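Local coordinates for protein aspartate aminotransferase (Plasmodium falciparum, PDB 3K7Y) that probably catalyses the pyridoxal 5'-phosphate-dependent transfer of the amino group of L-aspartate to 2-oxoglutarate, giving oxaloacetate and L-glutamate, at residues K96-I101 against H262-N267; N155-N160 against N346-Q351; V177-S182 against H208-D213; N330-Y335 against D396-S401. One frame throughout, in Å; residues are numbered along the deposited sequence.

Contact 1: K96-I101 against H262-N267; sequences KKICTI and HIVCKN
K97 meets C265 and K266 with both backbone and side chain. Its carbonyl O takes a hydrogen bond from C265 N at 2.8 Å. The side chain starts with CG anti to the carbonyl carbon (chi1 -65°), then bends at chi2 and chi3. It runs past the C265 and K266 carbonyls: CD is 3.3 Å from K266 O, and NZ reaches the same oxygen in a weak hydrogen bond of 3.4 Å.

I98 is paired with V264 as an antiparallel non-hydrogen-bonded pair. Its CG1 packs against V264 CG2 at 4.2 Å, while CG2 touches H262 CB at 4.0 Å.

C99 and I263 form the hydrogen-bonded pair. C99 N binds I263 O at 2.9 Å, and I263 N returns the bond to C99 O. The C99 side chain, with that of I263, lies on the sheet face opposite to I98.

T100 comes back to the I98 face beside H262. The two side chains point the same way, and T100 CG2 sits at the edge of the imidazole, in its plane, 3.5 Å from ND1. Helix 75-86 covers this face, with Q82 on I98 and T100, and T81 and I85 on H262. Helix 268-283 reaches C99 on the other face through K271.

The outermost strand 98-104 is thus tied to strand 258-264, which runs antiparallel to both its neighbours in the large mixed sheet. Three backbone hydrogen bonds carry the pairing. I98 and V264 add an apolar contact on one face, with H262 and T100 side by side next to it. The one side-chain polar link, at the partly exposed K97, is weak.

Contact 2: N155-N160 against N346-Q351; sequences NLIDIN and NVYKKQ. With ACT (acetate ion), chain C.
I157 lies in the turn joining strand 145-153 to the short strand 158-159, and it meets V347, Y348 and Q351 in the segment between helix 304-335 and strand 355-357. The contact sets the outermost strand end of the large sheet against that segment. I157 has left-handed backbone angles (phi 67°, psi 52°), and its CB points toward the other segment.

CD1 of I157 approaches the phenol end of Y348 obliquely, 3.4 Å from OH and 3.5 Å from CZ. CG2, anti to the backbone N, lies 4.0 Å from Q351 NE2. That amide nitrogen is hydrogen-bonded to F357 O, so it meets the methyl group as a neighbour only. V347 CG1 packs on I157 CB at 4.2 Å and on the carbonyl O of L156 at 3.7 Å. Behind the contact, the Y348 ring meets that of F329 at a shallow angle. K349 turns elsewhere, with weak bonds from NZ to N346 OD1 and to an acetate ion.

The two segments are therefore joined by van der Waals contact alone. I157 has the largest share of it. The Q351 amide beside it is held by F357 O, with a weak bond to S356 OG.

Contact 3: V177-S182 against H208-D213; sequences VILQIS and HVIIFD. With PLP (pyridoxal-5'-phosphate), chain B.
D213 and Q180 stand side by side through different first torsions. CG of D213 is anti to the backbone N (chi1 -162°), whereas CG of Q180 is anti to the carbonyl carbon (chi1 -61°). Both side chains point the same way, to the cofactor, with Q180 CG 4.2 Å from D213 CB. The amide and carboxylate planes are 45° apart. D213 OD2 comes 2.7 Å from N1 of pyridoxal phosphate, the placing of the aspartate known in this family.

Behind this pair the strands run parallel. L179 O receives D213 N at 2.8 Å and so fixes the backbone that carries the carboxylate. L179 N binds I211 O at 3.0 Å, and V177 uses both its N and O, to V209 O and I211 N.

The face holding V177, L179, I210 and F212 is apolar. I210 CD1 touches V177 CB at 3.7 Å. I210 CG2 touches L179 CD1 and also lies over one face of the F212 ring, toward its rim. I181 CG2 meets the edge of that ring, 3.9 Å from CD2.

The segments are the two strands of a beta-alpha-beta crossover through helix 193-206. Strand 124-128 flanks them beyond 176-179, and strand 241-246 beyond 209-214. Helix 229-235 covers F212 and I181, while helix 105-118 packs on I211 and D213 from the other face.

Contact 4: N330-Y335 against D396-S401; sequences NKLETY and DKICLS
L332, Y335, I398 and C399 make the apolar centre of this helix pair. L332 CD2 is the main meeting point: it touches I398 CG2 at 3.7 Å and C399 SG at 4.0 Å. The L332 and I398 side chains cross at about a right angle. C399 SG, anti to its carbonyl carbon (chi1 -63°), also reaches Y335 CB at 4.0 Å.

The Y335 ring closes the side of the contact next to D396. D396 N lies over one ring face, toward the rim, and D396 CB is 3.9 Å from CD1. The ring and the carboxylate are nearly parallel, with planes 16° apart, though the two side chains cross at about a right angle.

Beyond these, D396 OD1 is hydrogen-bonded to Y339 OH, past the end of helix 304-335. The salt bridge from K397 NZ to D396 OD2 is long. On the other helix, Y335 N bonds to K331 O at 3.0 Å, and that oxygen also lies at the edge of the Y335 ring. W345 and A395 add contacts to L332.

Helix 304-335 ends here against helix 390-403, near the C-terminus of the chain. The short axes approach to 9.2 Å and their directions differ by 45°. K331 extends the interface to A395, just before D396, and to V391, about one turn before that.

How the contacts relate
Contacts 1 and 3 are buried and belong to one mixed sheet: contact 1 is an antiparallel pair at its edge, contact 3 a parallel pair farther in. Both rest on backbone hydrogen bonds, but contact 3 also lines the cofactor pocket. Contact 2 reaches the far edge of the same sheet and is only partly buried. Contact 4 is a helix pair about 29 Å from the chain centre, with a buried apolar middle. Contacts 2 and 4 depend on side-chain packing, and they touch each other where K349 meets N330. Contacts 1 and 4 lie on opposite sides of the chain's centre, about 50 Å apart between centres.

Contact 1: K96-I101 against H262-N267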
# COMPACT_ATOMS: atom_id res chain seq x y z
N LYS A 96 -24.83 7.24 9.79
CA LYS A 96 -23.60 7.70 9.12
C LYS A 96 -22.61 8.35 10.09
O LYS A 96 -22.12 9.45 9.85
CB LYS A 96 -23.94 8.66 7.97
CG LYS A 96 -24.36 8.00 6.66
CD LYS A 96 -25.87 7.74 6.59
CE LYS A 96 -26.41 7.76 5.15
NZ LYS A 96 -25.91 6.63 4.32
N LYS A 97 -22.32 7.65 11.19
CA LYS A 97 -21.42 8.17 12.22
C LYS A 97 -20.02 7.55 12.13
O LYS A 97 -19.08 8.05 12.74
CB LYS A 97 -22.02 8.01 13.63
CG LYS A 97 -23.30 8.83 13.89
CD LYS A 97 -23.28 9.60 15.23
CE LYS A 97 -22.90 8.72 16.43
NZ LYS A 97 -22.42 9.50 17.62
N ILE A 98 -19.88 6.48 11.35
CA ILE A 98 -18.57 5.86 11.16
C ILE A 98 -17.95 6.26 9.84
O ILE A 98 -18.57 6.15 8.78
CB ILE A 98 -18.61 4.33 11.20
CG1 ILE A 98 -19.26 3.84 12.49
CG2 ILE A 98 -17.22 3.78 11.10
CD1 ILE A 98 -20.06 2.58 12.29
N CYS A 99 -16.71 6.74 9.93
CA CYS A 99 -15.90 6.98 8.76
C CYS A 99 -14.96 5.81 8.62
O CYS A 99 -14.09 5.61 9.47
CB CYS A 99 -15.10 8.27 8.92
SG CYS A 99 -13.68 8.36 7.79
N THR A 100 -15.15 5.04 7.57
CA THR A 100 -14.28 3.90 7.31
C THR A 100 -13.58 4.03 5.97
O THR A 100 -14.09 4.68 5.05
CB THR A 100 -15.01 2.56 7.45
OG1 THR A 100 -14.71 1.72 6.32
CG2 THR A 100 -16.52 2.76 7.53
N ILE A 101 -12.41 3.40 5.87
CA ILE A 101 -11.50 3.53 4.73
C ILE A 101 -10.79 2.21 4.46
O ILE A 101 -10.51 1.47 5.40
CB ILE A 101 -10.49 4.65 5.02
CG1 ILE A 101 -10.96 5.93 4.35
CG2 ILE A 101 -9.06 4.29 4.57
CD1 ILE A 101 -10.47 7.15 5.03
N HIS A 262 -11.75 1.94 10.95
CA HIS A 262 -13.01 2.56 11.35
C HIS A 262 -12.80 3.60 12.44
O HIS A 262 -12.20 3.31 13.48
CB HIS A 262 -14.01 1.52 11.81
CG HIS A 262 -14.19 0.40 10.84
ND1 HIS A 262 -14.97 0.51 9.71
CD2 HIS A 262 -13.67 -0.85 10.81
CE1 HIS A 262 -14.93 -0.62 9.03
NE2 HIS A 262 -14.14 -1.46 9.67
N ILE A 263 -13.29 4.81 12.19
CA ILE A 263 -13.25 5.88 13.19
C ILE A 263 -14.66 6.37 13.47
O ILE A 263 -15.39 6.73 12.55
CB ILE A 263 -12.34 7.07 12.79
CG1 ILE A 263 -10.90 6.60 12.62
CG2 ILE A 263 -12.43 8.20 13.83
CD1 ILE A 263 -10.00 7.62 12.01
N VAL A 264 -15.03 6.37 14.75
CA VAL A 264 -16.38 6.73 15.17
C VAL A 264 -16.44 8.23 15.42
O VAL A 264 -15.65 8.77 16.20
CB VAL A 264 -16.82 5.90 16.42
CG1 VAL A 264 -18.04 6.51 17.10
CG2 VAL A 264 -17.11 4.44 16.04
N CYS A 265 -17.39 8.90 14.76
CA CYS A 265 -17.48 10.37 14.78
C CYS A 265 -18.75 10.92 15.44
O CYS A 265 -19.82 10.32 15.35
CB CYS A 265 -17.37 10.93 13.36
SG CYS A 265 -15.85 10.47 12.49
N LYS A 266 -18.62 12.07 16.09
CA LYS A 266 -19.74 12.75 16.76
C LYS A 266 -20.97 12.98 15.86
O LYS A 266 -22.09 12.57 16.21
CB LYS A 266 -19.26 14.07 17.38
CG LYS A 266 -18.38 13.91 18.63
CD LYS A 266 -17.45 15.12 18.90
CE LYS A 266 -18.11 16.51 18.59
NZ LYS A 266 -19.36 16.81 19.35
N ASN A 267 -20.77 13.61 14.70
CA ASN A 267 -21.88 13.86 13.78
C ASN A 267 -21.55 13.56 12.31
O ASN A 267 -20.39 13.36 11.95
CB ASN A 267 -22.42 15.28 13.95
CG ASN A 267 -21.36 16.35 13.79
OD1 ASN A 267 -20.52 16.28 12.90
ND2 ASN A 267 -21.39 17.36 14.66

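Contact 2: N155-N160 against N346-Q351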
# COMPACT_ATOMS: atom_id res chain seq x y z
N ASN A 155 3.02 -15.61 35.73
CA ASN A 155 3.06 -16.82 36.54
C ASN A 155 1.74 -17.57 36.60
O ASN A 155 1.73 -18.79 36.57
CB ASN A 155 3.67 -16.58 37.91
CG ASN A 155 5.17 -16.77 37.90
OD1 ASN A 155 5.92 -15.93 37.39
ND2 ASN A 155 5.63 -17.89 38.43
N LEU A 156 0.64 -16.83 36.67
CA LEU A 156 -0.69 -17.43 36.62
C LEU A 156 -1.09 -17.91 35.23
O LEU A 156 -1.84 -18.88 35.10
CB LEU A 156 -1.73 -16.46 37.15
CG LEU A 156 -2.43 -16.86 38.44
CD1 LEU A 156 -1.53 -16.68 39.65
CD2 LEU A 156 -3.74 -16.07 38.59
N ILE A 157 -0.59 -17.23 34.19
CA ILE A 157 -0.94 -17.50 32.77
C ILE A 157 -2.41 -17.18 32.43
O ILE A 157 -3.14 -18.00 31.86
CB ILE A 157 -0.50 -18.92 32.29
CG1 ILE A 157 0.94 -19.18 32.71
CG2 ILE A 157 -0.61 -19.04 30.78
CD1 ILE A 157 1.40 -20.61 32.52
N ASP A 158 -2.81 -15.96 32.76
CA ASP A 158 -4.13 -15.44 32.46
C ASP A 158 -3.91 -13.95 32.55
O ASP A 158 -2.85 -13.52 32.99
CB ASP A 158 -5.13 -15.89 33.52
CG ASP A 158 -6.59 -15.88 33.04
OD1 ASP A 158 -6.99 -14.99 32.23
OD2 ASP A 158 -7.35 -16.78 33.50
N ILE A 159 -4.89 -13.17 32.12
CA ILE A 159 -4.84 -11.72 32.34
C ILE A 159 -4.89 -11.45 33.84
O ILE A 159 -5.56 -12.15 34.58
CB ILE A 159 -6.01 -11.00 31.64
CG1 ILE A 159 -5.92 -11.19 30.14
CG2 ILE A 159 -6.01 -9.52 31.97
CD1 ILE A 159 -7.25 -11.21 29.48
N ASN A 160 -4.16 -10.44 34.28
CA ASN A 160 -4.23 -9.99 35.64
C ASN A 160 -5.18 -8.81 35.63
O ASN A 160 -4.76 -7.66 35.46
CB ASN A 160 -2.84 -9.56 36.08
CG ASN A 160 -2.78 -9.19 37.53
OD1 ASN A 160 -3.65 -8.49 38.07
ND2 ASN A 160 -1.73 -9.66 38.20
N ASN A 346 -2.28 -27.90 31.82
CA ASN A 346 -3.72 -27.65 31.69
C ASN A 346 -4.07 -26.15 31.54
O ASN A 346 -5.15 -25.80 31.03
CB ASN A 346 -4.46 -28.26 32.88
CG ASN A 346 -5.65 -29.10 32.46
OD1 ASN A 346 -5.55 -30.32 32.35
ND2 ASN A 346 -6.79 -28.45 32.22
N VAL A 347 -3.15 -25.29 31.95
CA VAL A 347 -3.42 -23.86 32.04
C VAL A 347 -3.23 -23.15 30.70
O VAL A 347 -3.47 -21.94 30.59
CB VAL A 347 -2.54 -23.19 33.09
CG1 VAL A 347 -3.21 -21.90 33.56
CG2 VAL A 347 -2.29 -24.13 34.26
N TYR A 348 -2.81 -23.88 29.68
CA TYR A 348 -2.58 -23.27 28.39
C TYR A 348 -3.69 -23.61 27.42
O TYR A 348 -3.63 -23.21 26.25
CB TYR A 348 -1.26 -23.75 27.80
CG TYR A 348 -0.04 -23.52 28.64
CD1 TYR A 348 0.68 -22.34 28.53
CD2 TYR A 348 0.41 -24.48 29.52
CE1 TYR A 348 1.79 -22.12 29.29
CE2 TYR A 348 1.53 -24.27 30.29
CZ TYR A 348 2.22 -23.08 30.17
OH TYR A 348 3.35 -22.87 30.93
N LYS A 349 -4.68 -24.36 27.89
CA LYS A 349 -5.83 -24.71 27.06
C LYS A 349 -6.89 -23.61 27.06
O LYS A 349 -7.56 -23.41 26.05
CB LYS A 349 -6.43 -26.04 27.51
CG LYS A 349 -5.49 -27.24 27.45
CD LYS A 349 -5.92 -28.26 28.51
CE LYS A 349 -5.27 -29.62 28.29
NZ LYS A 349 -5.31 -30.47 29.53
N LYS A 350 -7.04 -22.91 28.19
CA LYS A 350 -7.84 -21.68 28.28
C LYS A 350 -7.62 -20.80 27.05
O LYS A 350 -8.57 -20.24 26.48
CB LYS A 350 -7.48 -20.86 29.53
CG LYS A 350 -7.78 -21.50 30.90
CD LYS A 350 -6.70 -22.50 31.35
CE LYS A 350 -7.28 -23.62 32.22
NZ LYS A 350 -7.29 -23.34 33.69
N GLN A 351 -6.35 -20.68 26.65
CA GLN A 351 -5.91 -19.83 25.54
C GLN A 351 -6.71 -19.97 24.24
O GLN A 351 -7.33 -21.01 23.99
CB GLN A 351 -4.42 -20.05 25.28
CG GLN A 351 -3.54 -19.34 26.27
CD GLN A 351 -2.07 -19.64 26.10
OE1 GLN A 351 -1.66 -20.53 25.35
NE2 GLN A 351 -1.25 -18.89 26.83
C ACT C . -8.25 -31.80 28.91
O ACT C . -8.06 -32.60 29.86
OXT ACT C . -7.50 -31.92 27.92
CH3 ACT C . -9.32 -30.74 28.98

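Contact 3: V177-S182 against H208-D213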
# COMPACT_ATOMS: atom_id res chain seq x y z
N VAL A 177 -5.13 4.46 23.86
CA VAL A 177 -4.75 3.08 24.22
C VAL A 177 -5.12 2.10 23.12
O VAL A 177 -6.21 2.16 22.55
CB VAL A 177 -5.40 2.63 25.55
CG1 VAL A 177 -4.95 1.22 25.92
CG2 VAL A 177 -5.06 3.58 26.66
N ILE A 178 -4.20 1.18 22.85
CA ILE A 178 -4.40 0.09 21.88
C ILE A 178 -4.78 -1.20 22.62
O ILE A 178 -4.07 -1.66 23.51
CB ILE A 178 -3.14 -0.13 21.03
CG1 ILE A 178 -2.89 1.07 20.13
CG2 ILE A 178 -3.26 -1.41 20.22
CD1 ILE A 178 -1.42 1.31 19.83
N LEU A 179 -5.92 -1.77 22.25
CA LEU A 179 -6.38 -2.98 22.89
C LEU A 179 -6.60 -4.07 21.87
O LEU A 179 -7.21 -3.85 20.79
CB LEU A 179 -7.68 -2.75 23.66
CG LEU A 179 -7.57 -1.93 24.94
CD1 LEU A 179 -8.94 -1.66 25.53
CD2 LEU A 179 -6.66 -2.59 25.98
N GLN A 180 -6.08 -5.24 22.22
CA GLN A 180 -6.42 -6.49 21.57
C GLN A 180 -7.32 -7.21 22.57
O GLN A 180 -6.85 -7.65 23.62
CB GLN A 180 -5.18 -7.34 21.31
CG GLN A 180 -4.16 -6.74 20.42
CD GLN A 180 -3.07 -7.74 20.09
OE1 GLN A 180 -1.90 -7.55 20.46
NE2 GLN A 180 -3.44 -8.82 19.39
N ILE A 181 -8.59 -7.30 22.23
CA ILE A 181 -9.59 -7.81 23.15
C ILE A 181 -9.84 -9.29 22.98
O ILE A 181 -10.44 -9.93 23.84
CB ILE A 181 -10.91 -7.10 22.94
CG1 ILE A 181 -11.41 -7.35 21.52
CG2 ILE A 181 -10.74 -5.62 23.21
CD1 ILE A 181 -12.68 -6.68 21.22
N SER A 182 -9.38 -9.84 21.86
CA SER A 182 -9.63 -11.22 21.51
C SER A 182 -8.47 -11.73 20.68
O SER A 182 -7.82 -10.95 20.00
CB SER A 182 -10.95 -11.34 20.75
OG SER A 182 -11.26 -12.68 20.42
N HIS A 208 -10.84 8.15 28.00
CA HIS A 208 -9.79 7.58 27.16
C HIS A 208 -10.21 7.41 25.71
O HIS A 208 -11.39 7.30 25.39
CB HIS A 208 -9.36 6.22 27.69
CG HIS A 208 -8.57 6.27 28.96
ND1 HIS A 208 -8.64 5.28 29.91
CD2 HIS A 208 -7.68 7.19 29.42
CE1 HIS A 208 -7.83 5.58 30.91
NE2 HIS A 208 -7.24 6.74 30.64
N VAL A 209 -9.21 7.39 24.84
CA VAL A 209 -9.42 7.16 23.43
C VAL A 209 -8.90 5.78 23.09
O VAL A 209 -7.70 5.50 23.24
CB VAL A 209 -8.69 8.20 22.59
CG1 VAL A 209 -8.68 7.79 21.11
CG2 VAL A 209 -9.34 9.56 22.79
N ILE A 210 -9.81 4.91 22.64
CA ILE A 210 -9.46 3.51 22.40
C ILE A 210 -9.31 3.14 20.91
O ILE A 210 -10.07 3.59 20.04
CB ILE A 210 -10.43 2.56 23.16
CG1 ILE A 210 -10.42 2.86 24.67
CG2 ILE A 210 -10.08 1.10 22.89
CD1 ILE A 210 -9.10 2.58 25.41
N ILE A 211 -8.29 2.34 20.62
CA ILE A 211 -8.07 1.83 19.28
C ILE A 211 -8.09 0.33 19.42
O ILE A 211 -7.23 -0.23 20.10
CB ILE A 211 -6.69 2.27 18.68
CG1 ILE A 211 -6.63 3.78 18.41
CG2 ILE A 211 -6.37 1.46 17.41
CD1 ILE A 211 -6.33 4.65 19.63
N PHE A 212 -9.08 -0.31 18.81
CA PHE A 212 -9.17 -1.75 18.89
C PHE A 212 -8.39 -2.37 17.74
O PHE A 212 -8.52 -1.93 16.58
CB PHE A 212 -10.63 -2.19 18.83
CG PHE A 212 -11.47 -1.68 19.95
CD1 PHE A 212 -12.14 -0.45 19.84
CD2 PHE A 212 -11.61 -2.41 21.13
CE1 PHE A 212 -12.93 0.05 20.88
CE2 PHE A 212 -12.40 -1.92 22.18
CZ PHE A 212 -13.06 -0.69 22.05
N ASP A 213 -7.58 -3.38 18.05
CA ASP A 213 -6.93 -4.14 17.00
C ASP A 213 -7.62 -5.49 16.76
O ASP A 213 -7.56 -6.40 17.61
CB ASP A 213 -5.44 -4.34 17.26
CG ASP A 213 -4.66 -4.74 16.00
OD1 ASP A 213 -5.29 -4.97 14.92
OD2 ASP A 213 -3.42 -4.81 16.08
N1 PLP B . -2.53 -6.75 14.39
C2 PLP B . -2.26 -7.99 14.92
C2A PLP B . -2.49 -8.20 16.36
C3 PLP B . -1.79 -9.00 14.10
O3 PLP B . -1.55 -10.25 14.62
C4 PLP B . -1.59 -8.76 12.74
C4A PLP B . -1.22 -9.92 11.87
O4A PLP B . -2.12 -10.55 11.29
C5 PLP B . -1.86 -7.49 12.19
C6 PLP B . -2.33 -6.49 13.04
C5A PLP B . -1.66 -7.11 10.72
O4P PLP B . -2.22 -7.98 9.75
P PLP B . -1.91 -7.76 8.17
O1P PLP B . -3.03 -8.27 7.32
O2P PLP B . -0.71 -8.59 7.79
O3P PLP B . -1.71 -6.28 7.94

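Contact 4: N330-Y335 against D396-S401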
# COMPACT_ATOMS: atom_id res chain seq x y z
N ASN A 330 -2.20 -32.20 25.90
CA ASN A 330 -2.46 -33.54 26.39
C ASN A 330 -1.35 -34.54 26.02
O ASN A 330 -1.10 -35.51 26.75
CB ASN A 330 -3.84 -34.03 25.93
CG ASN A 330 -4.96 -33.42 26.74
OD1 ASN A 330 -6.08 -33.31 26.25
ND2 ASN A 330 -4.68 -33.04 27.98
N LYS A 331 -0.68 -34.30 24.89
CA LYS A 331 0.46 -35.12 24.53
C LYS A 331 1.68 -34.75 25.37
O LYS A 331 2.57 -35.58 25.59
CB LYS A 331 0.75 -35.02 23.03
CG LYS A 331 -0.28 -35.72 22.15
CD LYS A 331 0.03 -37.20 21.90
CE LYS A 331 -1.07 -37.88 21.10
NZ LYS A 331 -0.80 -39.32 20.88
N LEU A 332 1.70 -33.51 25.85
CA LEU A 332 2.78 -33.01 26.70
C LEU A 332 2.58 -33.43 28.14
O LEU A 332 3.56 -33.60 28.87
CB LEU A 332 2.88 -31.48 26.64
CG LEU A 332 3.47 -30.77 25.42
CD1 LEU A 332 3.40 -29.28 25.62
CD2 LEU A 332 4.90 -31.19 25.20
N GLU A 333 1.33 -33.59 28.56
CA GLU A 333 1.07 -34.12 29.89
C GLU A 333 1.58 -35.56 29.94
O GLU A 333 2.06 -36.01 30.98
CB GLU A 333 -0.42 -34.08 30.25
CG GLU A 333 -1.24 -35.20 29.60
CD GLU A 333 -2.27 -35.84 30.53
OE1 GLU A 333 -3.24 -35.14 30.90
OE2 GLU A 333 -2.11 -37.05 30.87
N THR A 334 1.47 -36.26 28.80
CA THR A 334 1.92 -37.65 28.66
C THR A 334 3.44 -37.74 28.58
O THR A 334 4.07 -38.15 29.55
CB THR A 334 1.28 -38.36 27.45
OG1 THR A 334 -0.13 -38.48 27.67
CG2 THR A 334 1.86 -39.76 27.26
N TYR A 335 4.03 -37.36 27.45
CA TYR A 335 5.48 -37.55 27.25
C TYR A 335 6.30 -37.05 28.41
O TYR A 335 7.32 -37.64 28.76
CB TYR A 335 5.94 -36.88 25.97
CG TYR A 335 5.56 -37.69 24.79
CD1 TYR A 335 6.45 -38.61 24.24
CD2 TYR A 335 4.29 -37.60 24.25
CE1 TYR A 335 6.09 -39.39 23.16
CE2 TYR A 335 3.91 -38.37 23.18
CZ TYR A 335 4.81 -39.26 22.63
OH TYR A 335 4.42 -40.01 21.56
N ASP A 396 7.44 -34.86 22.41
CA ASP A 396 8.64 -35.54 22.84
C ASP A 396 9.82 -34.56 22.94
O ASP A 396 10.32 -34.31 24.03
CB ASP A 396 8.97 -36.70 21.91
CG ASP A 396 10.23 -37.44 22.30
OD1 ASP A 396 10.80 -37.18 23.39
OD2 ASP A 396 10.66 -38.29 21.51
N LYS A 397 10.22 -33.98 21.81
CA LYS A 397 11.39 -33.10 21.79
C LYS A 397 11.34 -31.94 22.79
O LYS A 397 12.39 -31.52 23.30
CB LYS A 397 11.65 -32.59 20.37
CG LYS A 397 12.22 -33.64 19.40
CD LYS A 397 13.42 -34.38 19.98
CE LYS A 397 13.95 -35.45 19.03
NZ LYS A 397 13.01 -36.59 18.88
N ILE A 398 10.13 -31.43 23.07
CA ILE A 398 9.90 -30.37 24.05
C ILE A 398 10.26 -30.83 25.44
O ILE A 398 10.89 -30.11 26.21
CB ILE A 398 8.42 -29.93 24.06
CG1 ILE A 398 8.13 -28.95 22.91
CG2 ILE A 398 8.06 -29.28 25.39
CD1 ILE A 398 6.72 -28.37 22.92
N CYS A 399 9.83 -32.04 25.77
CA CYS A 399 10.12 -32.64 27.06
C CYS A 399 11.59 -33.00 27.11
O CYS A 399 12.30 -32.55 28.00
CB CYS A 399 9.23 -33.87 27.28
SG CYS A 399 7.43 -33.47 27.33
N LEU A 400 12.06 -33.79 26.14
CA LEU A 400 13.47 -34.16 26.02
C LEU A 400 14.31 -32.92 26.25
O LEU A 400 15.23 -32.89 27.09
CB LEU A 400 13.77 -34.72 24.62
CG LEU A 400 15.08 -35.49 24.40
CD1 LEU A 400 15.02 -36.31 23.11
CD2 LEU A 400 16.29 -34.58 24.41
N SER A 401 13.96 -31.90 25.48
CA SER A 401 14.68 -30.66 25.52
C SER A 401 14.55 -29.96 26.86
O SER A 401 15.51 -29.38 27.36
CB SER A 401 14.20 -29.75 24.43
OG SER A 401 15.24 -28.87 24.17